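Local coordinates for protein vacuolar aminopeptidase 1 (Saccharomyces cerevisiae, PDB 5JGF) that removes N-terminal amino acids from peptides in the vacuole as a zinc-dependent dodecameric aminopeptidase, and is the major cargo of the cytoplasm-to-vacuole targeting pathway, at residues F31-L36 and T68-F73; I64-N69 and L303-A308; G136-K141 and I234-D239. All coordinates share one frame; numbering follows the deposited sequence.

Interaction 1 (F31-L36 and T68-F73)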
loop_
_atom_site.group_PDB
_atom_site.type_symbol
_atom_site.label_atom_id
_atom_site.label_comp_id
_atom_site.label_asym_id
_atom_site.label_seq_id
_atom_site.Cartn_x
_atom_site.Cartn_y
_atom_site.Cartn_z
ATOM N N PHE D 31 -38.853 9.273 -40.336
ATOM C CA PHE D 31 -38.197 9.276 -41.644
ATOM C C PHE D 31 -38.522 8.012 -42.433
ATOM O O PHE D 31 -38.863 8.072 -43.617
ATOM C CB PHE D 31 -36.674 9.361 -41.468
ATOM C CG PHE D 31 -35.895 9.125 -42.738
ATOM C CD1 PHE D 31 -35.636 10.170 -43.622
ATOM C CD2 PHE D 31 -35.425 7.852 -43.050
ATOM C CE1 PHE D 31 -34.913 9.945 -44.801
ATOM C CE2 PHE D 31 -34.704 7.619 -44.226
ATOM C CZ PHE D 31 -34.448 8.668 -45.101
ATOM N N PHE D 32 -38.390 6.861 -41.781
ATOM C CA PHE D 32 -38.668 5.591 -42.442
ATOM C C PHE D 32 -40.148 5.405 -42.751
ATOM O O PHE D 32 -40.500 4.790 -43.763
ATOM C CB PHE D 32 -38.160 4.420 -41.595
ATOM C CG PHE D 32 -36.659 4.303 -41.561
ATOM C CD1 PHE D 32 -35.921 4.326 -42.738
ATOM C CD2 PHE D 32 -35.985 4.169 -40.349
ATOM C CE1 PHE D 32 -34.526 4.219 -42.715
ATOM C CE2 PHE D 32 -34.592 4.060 -40.314
ATOM C CZ PHE D 32 -33.862 4.087 -41.499
ATOM N N ALA D 33 -41.010 5.920 -41.881
ATOM C CA ALA D 33 -42.448 5.820 -42.099
ATOM C C ALA D 33 -42.805 6.595 -43.354
ATOM O O ALA D 33 -43.606 6.144 -44.175
ATOM C CB ALA D 33 -43.205 6.393 -40.904
ATOM N N GLU D 34 -42.203 7.769 -43.494
ATOM C CA GLU D 34 -42.446 8.624 -44.645
ATOM C C GLU D 34 -41.952 7.964 -45.923
ATOM O O GLU D 34 -42.610 8.037 -46.966
ATOM C CB GLU D 34 -41.742 9.958 -44.438
ATOM C CG GLU D 34 -42.095 11.013 -45.458
ATOM C CD GLU D 34 -41.522 12.373 -45.077
ATOM O OE1 GLU D 34 -41.272 13.219 -45.956
ATOM O OE2 GLU D 34 -41.303 12.608 -43.876
ATOM N N LEU D 35 -40.794 7.317 -45.833
ATOM C CA LEU D 35 -40.202 6.622 -46.972
ATOM C C LEU D 35 -41.081 5.443 -47.376
ATOM O O LEU D 35 -41.292 5.185 -48.566
ATOM C CB LEU D 35 -38.805 6.114 -46.602
ATOM C CG LEU D 35 -38.031 5.379 -47.701
ATOM C CD1 LEU D 35 -37.749 6.345 -48.845
ATOM C CD2 LEU D 35 -36.727 4.820 -47.134
ATOM N N LEU D 36 -41.583 4.724 -46.378
ATOM C CA LEU D 36 -42.452 3.579 -46.625
ATOM C C LEU D 36 -43.766 4.033 -47.262
ATOM O O LEU D 36 -44.279 3.371 -48.168
ATOM C CB LEU D 36 -42.725 2.832 -45.316
ATOM C CG LEU D 36 -41.514 2.073 -44.764
ATOM C CD1 LEU D 36 -41.728 1.755 -43.291
ATOM C CD2 LEU D 36 -41.294 0.800 -45.571
ATOM N N THR D 68 -41.157 4.799 -31.693
ATOM C CA THR D 68 -39.722 4.509 -31.744
ATOM C C THR D 68 -39.388 3.059 -32.104
ATOM O O THR D 68 -38.219 2.675 -32.114
ATOM C CB THR D 68 -39.064 4.795 -30.376
ATOM O OG1 THR D 68 -39.658 3.948 -29.382
ATOM C CG2 THR D 68 -39.265 6.243 -29.969
ATOM N N ASN D 69 -40.414 2.266 -32.397
ATOM C CA ASN D 69 -40.272 0.843 -32.714
ATOM C C ASN D 69 -41.114 0.635 -33.979
ATOM O O ASN D 69 -42.338 0.764 -33.941
ATOM C CB ASN D 69 -40.831 0.057 -31.517
ATOM C CG ASN D 69 -40.686 -1.458 -31.636
ATOM O OD1 ASN D 69 -41.307 -2.186 -30.859
ATOM N ND2 ASN D 69 -39.873 -1.936 -32.571
ATOM N N LEU D 70 -40.458 0.332 -35.095
ATOM C CA LEU D 70 -41.160 0.164 -36.365
ATOM C C LEU D 70 -40.905 -1.176 -37.037
ATOM O O LEU D 70 -39.800 -1.712 -36.984
ATOM C CB LEU D 70 -40.766 1.303 -37.316
ATOM C CG LEU D 70 -41.346 1.350 -38.740
ATOM C CD1 LEU D 70 -41.346 2.781 -39.234
ATOM C CD2 LEU D 70 -40.538 0.463 -39.674
ATOM N N SER D 71 -41.946 -1.717 -37.662
ATOM C CA SER D 71 -41.829 -2.979 -38.378
ATOM C C SER D 71 -42.480 -2.833 -39.744
ATOM O O SER D 71 -43.670 -2.532 -39.844
ATOM C CB SER D 71 -42.511 -4.112 -37.612
ATOM O OG SER D 71 -42.367 -5.339 -38.312
ATOM N N ALA D 72 -41.684 -3.017 -40.790
ATOM C CA ALA D 72 -42.177 -2.928 -42.158
ATOM C C ALA D 72 -42.144 -4.346 -42.694
ATOM O O ALA D 72 -41.175 -5.075 -42.468
ATOM C CB ALA D 72 -41.273 -2.032 -42.990
ATOM N N PHE D 73 -43.198 -4.754 -43.392
ATOM C CA PHE D 73 -43.222 -6.103 -43.922
ATOM C C PHE D 73 -43.951 -6.250 -45.249
ATOM O O PHE D 73 -44.801 -5.434 -45.611
ATOM C CB PHE D 73 -43.802 -7.070 -42.880
ATOM C CG PHE D 73 -45.177 -6.698 -42.380
ATOM C CD1 PHE D 73 -46.305 -7.372 -42.840
ATOM C CD2 PHE D 73 -45.339 -5.706 -41.415
ATOM C CE1 PHE D 73 -47.577 -7.070 -42.339
ATOM C CE2 PHE D 73 -46.604 -5.397 -40.909
ATOM C CZ PHE D 73 -47.725 -6.082 -41.371
#

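Interaction 2 (I64-N69 and L303-A308)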
loop_
_atom_site.group_PDB
_atom_site.type_symbol
_atom_site.label_atom_id
_atom_site.label_comp_id
_atom_site.label_asym_id
_atom_site.label_seq_id
_atom_site.Cartn_x
_atom_site.Cartn_y
_atom_site.Cartn_z
ATOM N N ILE D 64 -46.097 0.959 -36.127
ATOM C CA ILE D 64 -45.172 1.624 -35.226
ATOM C C ILE D 64 -45.665 1.511 -33.798
ATOM O O ILE D 64 -46.867 1.576 -33.538
ATOM C CB ILE D 64 -45.036 3.119 -35.589
ATOM C CG1 ILE D 64 -44.529 3.254 -37.026
ATOM C CG2 ILE D 64 -44.078 3.815 -34.619
ATOM C CD1 ILE D 64 -44.512 4.679 -37.537
ATOM N N ARG D 65 -44.732 1.326 -32.873
ATOM C CA ARG D 65 -45.071 1.236 -31.465
ATOM C C ARG D 65 -44.272 2.298 -30.716
ATOM O O ARG D 65 -43.068 2.435 -30.931
ATOM C CB ARG D 65 -44.722 -0.148 -30.909
ATOM C CG ARG D 65 -44.952 -0.267 -29.403
ATOM C CD ARG D 65 -44.570 -1.640 -28.882
ATOM N NE ARG D 65 -45.406 -2.694 -29.446
ATOM C CZ ARG D 65 -45.255 -3.989 -29.189
ATOM N NH1 ARG D 65 -44.291 -4.399 -28.370
ATOM N NH2 ARG D 65 -46.070 -4.875 -29.747
ATOM N N ASN D 66 -44.953 3.064 -29.866
ATOM C CA ASN D 66 -44.300 4.091 -29.051
ATOM C C ASN D 66 -43.630 5.191 -29.872
ATOM O O ASN D 66 -42.983 6.079 -29.314
ATOM C CB ASN D 66 -43.254 3.422 -28.147
ATOM C CG ASN D 66 -42.869 4.281 -26.957
ATOM O OD1 ASN D 66 -43.702 4.579 -26.106
ATOM N ND2 ASN D 66 -41.598 4.681 -26.892
ATOM N N GLY D 67 -43.787 5.133 -31.192
ATOM C CA GLY D 67 -43.170 6.121 -32.060
ATOM C C GLY D 67 -41.668 5.915 -32.212
ATOM O O GLY D 67 -40.983 6.745 -32.804
ATOM N N THR D 68 -41.157 4.799 -31.693
ATOM C CA THR D 68 -39.722 4.509 -31.744
ATOM C C THR D 68 -39.388 3.059 -32.104
ATOM O O THR D 68 -38.219 2.675 -32.114
ATOM C CB THR D 68 -39.064 4.795 -30.376
ATOM O OG1 THR D 68 -39.658 3.948 -29.382
ATOM C CG2 THR D 68 -39.265 6.243 -29.969
ATOM N N ASN D 69 -40.414 2.266 -32.397
ATOM C CA ASN D 69 -40.272 0.843 -32.714
ATOM C C ASN D 69 -41.114 0.635 -33.979
ATOM O O ASN D 69 -42.338 0.764 -33.941
ATOM C CB ASN D 69 -40.831 0.057 -31.517
ATOM C CG ASN D 69 -40.686 -1.458 -31.636
ATOM O OD1 ASN D 69 -41.307 -2.186 -30.859
ATOM N ND2 ASN D 69 -39.873 -1.936 -32.571
ATOM N N LEU D 303 -35.065 -4.574 -22.660
ATOM C CA LEU D 303 -36.218 -5.033 -21.888
ATOM C C LEU D 303 -37.238 -3.919 -21.660
ATOM O O LEU D 303 -37.391 -3.410 -20.547
ATOM C CB LEU D 303 -35.785 -5.624 -20.537
ATOM C CG LEU D 303 -36.905 -6.326 -19.749
ATOM C CD1 LEU D 303 -37.291 -7.629 -20.442
ATOM C CD2 LEU D 303 -36.443 -6.614 -18.326
ATOM N N THR D 304 -37.918 -3.542 -22.739
ATOM C CA THR D 304 -38.966 -2.521 -22.718
ATOM C C THR D 304 -39.954 -2.986 -23.783
ATOM O O THR D 304 -39.627 -3.861 -24.588
ATOM C CB THR D 304 -38.449 -1.124 -23.118
ATOM O OG1 THR D 304 -38.056 -1.136 -24.496
ATOM C CG2 THR D 304 -37.255 -0.714 -22.247
ATOM N N ARG D 305 -41.151 -2.417 -23.809
ATOM C CA ARG D 305 -42.116 -2.861 -24.806
ATOM C C ARG D 305 -41.705 -2.468 -26.220
ATOM O O ARG D 305 -42.110 -3.116 -27.184
ATOM C CB ARG D 305 -43.512 -2.322 -24.487
ATOM C CG ARG D 305 -43.735 -0.877 -24.850
ATOM C CD ARG D 305 -45.139 -0.443 -24.458
ATOM N NE ARG D 305 -45.432 0.883 -24.980
ATOM C CZ ARG D 305 -46.338 1.134 -25.915
ATOM N NH1 ARG D 305 -47.058 0.148 -26.430
ATOM N NH2 ARG D 305 -46.500 2.373 -26.356
ATOM N N GLN D 306 -40.883 -1.424 -26.344
ATOM C CA GLN D 306 -40.440 -0.970 -27.657
ATOM C C GLN D 306 -39.062 -1.520 -28.036
ATOM O O GLN D 306 -38.507 -1.169 -29.075
ATOM C CB GLN D 306 -40.438 0.566 -27.727
ATOM C CG GLN D 306 -39.542 1.265 -26.704
ATOM C CD GLN D 306 -40.272 1.656 -25.423
ATOM O OE1 GLN D 306 -39.654 2.117 -24.459
ATOM N NE2 GLN D 306 -41.585 1.485 -25.411
ATOM N N GLY D 307 -38.521 -2.382 -27.180
ATOM C CA GLY D 307 -37.232 -2.998 -27.442
ATOM C C GLY D 307 -37.440 -4.390 -28.015
ATOM O O GLY D 307 -38.578 -4.857 -28.107
ATOM N N ALA D 308 -36.355 -5.064 -28.389
ATOM C CA ALA D 308 -36.456 -6.405 -28.966
ATOM C C ALA D 308 -37.237 -7.390 -28.105
ATOM O O ALA D 308 -37.949 -8.240 -28.630
ATOM C CB ALA D 308 -35.064 -6.965 -29.256
HETATM O O HOH W 1 -43.455 2.483 -23.540
HETATM O O HOH W 2 -47.601 3.119 -28.836
HETATM O O HOH W 3 -40.743 -4.699 -29.913
#

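Interaction 3 (G136-K141 and I234-D239)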
loop_
_atom_site.group_PDB
_atom_site.type_symbol
_atom_site.label_atom_id
_atom_site.label_comp_id
_atom_site.label_asym_id
_atom_site.label_seq_id
_atom_site.Cartn_x
_atom_site.Cartn_y
_atom_site.Cartn_z
ATOM N N GLY D 136 -36.545 16.330 -30.378
ATOM C CA GLY D 136 -37.292 15.205 -29.864
ATOM C C GLY D 136 -38.787 15.380 -30.000
ATOM O O GLY D 136 -39.268 16.152 -30.834
ATOM N N ARG D 137 -39.519 14.668 -29.152
ATOM C CA ARG D 137 -40.973 14.686 -29.174
ATOM C C ARG D 137 -41.616 15.598 -28.138
ATOM O O ARG D 137 -41.236 15.598 -26.966
ATOM C CB ARG D 137 -41.485 13.258 -28.979
ATOM C CG ARG D 137 -42.989 13.094 -29.087
ATOM C CD ARG D 137 -43.386 11.654 -28.805
ATOM N NE ARG D 137 -44.736 11.366 -29.270
ATOM C CZ ARG D 137 -45.335 10.187 -29.151
ATOM N NH1 ARG D 137 -46.568 10.022 -29.610
ATOM N NH2 ARG D 137 -44.707 9.174 -28.572
ATOM N N LEU D 138 -42.590 16.383 -28.586
ATOM C CA LEU D 138 -43.331 17.268 -27.696
ATOM C C LEU D 138 -44.773 16.795 -27.702
ATOM O O LEU D 138 -45.309 16.458 -28.756
ATOM C CB LEU D 138 -43.314 18.715 -28.196
ATOM C CG LEU D 138 -42.011 19.506 -28.275
ATOM C CD1 LEU D 138 -42.346 20.945 -28.661
ATOM C CD2 LEU D 138 -41.283 19.475 -26.936
ATOM N N LEU D 139 -45.390 16.745 -26.528
ATOM C CA LEU D 139 -46.794 16.362 -26.440
ATOM C C LEU D 139 -47.518 17.650 -26.084
ATOM O O LEU D 139 -47.115 18.358 -25.161
ATOM C CB LEU D 139 -47.020 15.310 -25.349
ATOM C CG LEU D 139 -46.424 13.919 -25.579
ATOM C CD1 LEU D 139 -46.841 12.994 -24.441
ATOM C CD2 LEU D 139 -46.905 13.362 -26.915
ATOM N N TYR D 140 -48.569 17.975 -26.828
ATOM C CA TYR D 140 -49.306 19.198 -26.552
ATOM C C TYR D 140 -50.809 19.022 -26.695
ATOM O O TYR D 140 -51.290 18.023 -27.231
ATOM C CB TYR D 140 -48.833 20.326 -27.477
ATOM C CG TYR D 140 -49.155 20.117 -28.941
ATOM C CD1 TYR D 140 -48.353 19.310 -29.748
ATOM C CD2 TYR D 140 -50.271 20.723 -29.519
ATOM C CE1 TYR D 140 -48.652 19.114 -31.098
ATOM C CE2 TYR D 140 -50.581 20.532 -30.863
ATOM C CZ TYR D 140 -49.770 19.731 -31.647
ATOM O OH TYR D 140 -50.075 19.549 -32.977
ATOM N N LYS D 141 -51.545 20.010 -26.201
ATOM C CA LYS D 141 -52.998 19.997 -26.255
ATOM C C LYS D 141 -53.449 21.393 -26.660
ATOM O O LYS D 141 -53.297 22.345 -25.897
ATOM C CB LYS D 141 -53.556 19.622 -24.879
ATOM C CG LYS D 141 -55.070 19.599 -24.771
ATOM C CD LYS D 141 -55.511 18.832 -23.530
ATOM C CE LYS D 141 -54.948 19.438 -22.253
ATOM N NZ LYS D 141 -55.322 18.637 -21.053
ATOM N N ILE D 234 -47.627 19.957 -22.744
ATOM C CA ILE D 234 -47.946 19.096 -21.602
ATOM C C ILE D 234 -46.788 18.212 -21.139
ATOM O O ILE D 234 -46.656 17.939 -19.948
ATOM C CB ILE D 234 -49.169 18.192 -21.905
ATOM C CG1 ILE D 234 -50.450 18.937 -21.543
ATOM C CG2 ILE D 234 -49.097 16.895 -21.118
ATOM C CD1 ILE D 234 -51.198 19.426 -22.730
ATOM N N GLN D 235 -45.969 17.753 -22.081
ATOM C CA GLN D 235 -44.812 16.912 -21.765
ATOM C C GLN D 235 -43.845 16.873 -22.939
ATOM O O GLN D 235 -44.177 17.299 -24.045
ATOM C CB GLN D 235 -45.240 15.477 -21.430
ATOM C CG GLN D 235 -45.284 15.156 -19.937
ATOM C CD GLN D 235 -44.010 15.562 -19.213
ATOM O OE1 GLN D 235 -42.928 15.589 -19.804
ATOM N NE2 GLN D 235 -44.130 15.870 -17.926
ATOM N N MET D 236 -42.641 16.367 -22.694
ATOM C CA MET D 236 -41.649 16.272 -23.753
ATOM C C MET D 236 -40.558 15.259 -23.450
ATOM O O MET D 236 -40.266 14.962 -22.294
ATOM C CB MET D 236 -41.031 17.645 -24.034
ATOM C CG MET D 236 -40.629 18.422 -22.805
ATOM S SD MET D 236 -40.033 20.084 -23.219
ATOM C CE MET D 236 -38.494 20.062 -22.335
ATOM N N ASP D 237 -39.983 14.720 -24.518
ATOM C CA ASP D 237 -38.910 13.734 -24.449
ATOM C C ASP D 237 -37.884 14.265 -25.442
ATOM O O ASP D 237 -37.956 13.976 -26.636
ATOM C CB ASP D 237 -39.432 12.362 -24.894
ATOM C CG ASP D 237 -38.375 11.273 -24.822
ATOM O OD1 ASP D 237 -37.207 11.583 -24.508
ATOM O OD2 ASP D 237 -38.716 10.099 -25.092
ATOM N N LEU D 238 -36.942 15.061 -24.941
ATOM C CA LEU D 238 -35.924 15.672 -25.789
ATOM C C LEU D 238 -34.513 15.154 -25.528
ATOM O O LEU D 238 -34.169 14.807 -24.397
ATOM C CB LEU D 238 -35.936 17.194 -25.600
ATOM C CG LEU D 238 -37.291 17.898 -25.765
ATOM C CD1 LEU D 238 -37.119 19.404 -25.568
ATOM C CD2 LEU D 238 -37.859 17.599 -27.146
ATOM N N ASP D 239 -33.713 15.114 -26.593
ATOM C CA ASP D 239 -32.320 14.672 -26.548
ATOM C C ASP D 239 -31.425 15.870 -26.815
ATOM O O ASP D 239 -31.870 16.895 -27.336
ATOM C CB ASP D 239 -31.964 13.715 -27.695
ATOM C CG ASP D 239 -32.699 12.403 -27.657
ATOM O OD1 ASP D 239 -32.430 11.601 -28.575
ATOM O OD2 ASP D 239 -33.515 12.161 -26.752
#

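Interaction 1 (F31-L36 and T68-F73)
Leu36 on the helix and Leu70 on the strand reach toward each other tip to tip, and their methyls carry most of a contact without hydrogen bonds, made by apolar side chains. Leu36 has CG anti to its own carbonyl carbon (chi1 -71°), and both of its methyls come down on the strand. CD1 lies 3.8 Å from Ala72 CB and CD2 stands equally close to that same carbon, so the single methyl of Ala72 is straddled by the fork of the leucine. CD1 also meets Leu70 CD2 at 4.0 Å. Leu70 has CG anti to its backbone N (chi1 179°), and its two branches divide the work: CD2 goes to Leu36, while CD1 reaches back one turn to the helix backbone and lies 4.1 Å from Ala33 N. The same methyl approaches Phe32 CB at 4.3 Å and, a little more loosely, Ala33 CB. Phe32 gives the strand only this first carbon, for its ring turns away to meet Phe18 and the side chains of Leu294 and Met271.

Leu70 and Ala72 alternate with Ser71 and Phe73, whose side chains leave the opposite face of the strand for helix 312-324. Helix 261-278 completes the apolar layer on the Leu36 side, with Met271 and Ile275 against Leu36 and Leu274 against Ala72. The segment axes approach to 10.0 Å and are inclined at 21°, nearly parallel. A helix lying along a strand, with branched side chains filling the gap, is the alpha/beta packing of an alpha-beta-alpha sandwich, here the central mixed sheet of the M18 zinc aminopeptidase fold.

Interaction 2 (I64-N69 and L303-A308)
Arg65 makes the direct hydrogen bond of this contact: its NH1 donates to Arg305 O at 2.8 Å, with the acceptor close to the guanidinium plane and an N-H...O angle of 156°. NH1 also bonds Gly310 O, and NH2 forms a salt bridge with Glu46, so NH1 has two carbonyl acceptors and NH2 a charged partner. The bend of the Arg65 chain at chi3 (-64°) swings NE out of line with the extended carbons before it. Asn66 ND2 donates almost straight to Thr68 OG1, which also bonds Asp296. Asn66 OD1 bonds Arg426 and Arg305 NH1 bonds Gly424 O, both of the second subunit; Gln306 OE1 bonds Asn297, and Asn69 ND2 goes to Leu294 O.

Arg65 CG packs over one face of the Arg305 guanidinium, toward its rim and 3.7 Å from NH1. The like charges are close, Arg65 NE lying 4.5 Å from Arg305 NH1. The amides of Asn66 and Gln306 are stacked, 13° apart, with Asn66 CG 3.4 Å from Gln306 NE2. Asn69 CB packs on Gln306 CB at 3.8 Å.

Three waters bridge the segments. One accepts from Arg305 NE and Gln306 NE2, another from Asn66 N and Arg305 NH2, and a third lies within hydrogen-bonding distance of Asn69 OD1 (2.7 Å) and Gly307 O.

The tight connection through Asn66-Thr68, with a classic beta bulge in which Thr68 and Asn69 face Arg65, joins strands 58-65 and 69-76. It meets the loop between strand 289-295 and helix 312-324, whose Leu312 touches Arg65 and Asn69, while helix 25-38 packs on Ile64 and Thr68.

Interaction 3 (G136-K141 and I234-D239)
Strands 136-140 and 234-239 run antiparallel, their axes 4.7 Å apart at closest approach, as neighbours in the six-stranded antiparallel sheet of this M18 peptidase. Arg137 and Asp237 form one hydrogen-bonded pair, in which Asp237 N donates to Arg137 O at 2.9 Å and Arg137 N donates back to Asp237 O at 3.0 Å. Leu139 N bonds Gln235 O, but Leu139 O takes two donors, Ile234 N at 2.9 Å and, weakly, Gln235 N: a classic beta bulge.

Leu138 and Met236 stand side by side on one face, pointing the same way. Leu138 CG is anti to its carbonyl carbon (chi1 -65°), and CD2 leans across to Met236 CB at 3.4 Å, tight for two carbons. The same methyl meets Leu238 CD2 at 3.9 Å, and Val222 of helix 216-226 packs against both leucines.

Arg137, Leu139, Gln235 and Asp237 project from the opposite face. There Leu139 and Asp237 pack on Val383 of the second subunit, and Gln235 NE2 bonds Glu390 of that subunit. The charged ends of Arg137 and Asp237 stay apart: Arg137 NE bonds Ser150, while Asp237 bonds Tyr26 and forms a salt bridge with Lys98. Gln235 OE1 turns back on its own strand, accepting from Met236 N at 3.0 Å.

At Gly136, which pairs with Leu238 in a non-hydrogen-bonded position, CA rests 3.5 Å from Asp237 O in a CA-H...O contact and 3.7 Å from Leu238 CD2.

Overall arrangement
From the N terminus, helix 25-38 comes first, and interaction 1 closes a short loop by laying it along strand 69-76 of the mixed sheet. Interaction 2 opens at the hairpin turn just before that strand, sharing Thr68 and Asn69 with interaction 1, so the two loops overlap. It closes more than 230 residues later at 303-308, after strand 289-295. Within that long excursion lies interaction 3, which pairs two strands of the separate antiparallel sheet. Interactions 1 and 2 touch through Ile64, packed on Leu70 and Ala33; interactions 2 and 3 meet where Asn66 O approaches Arg137 NH2, and both border the second subunit.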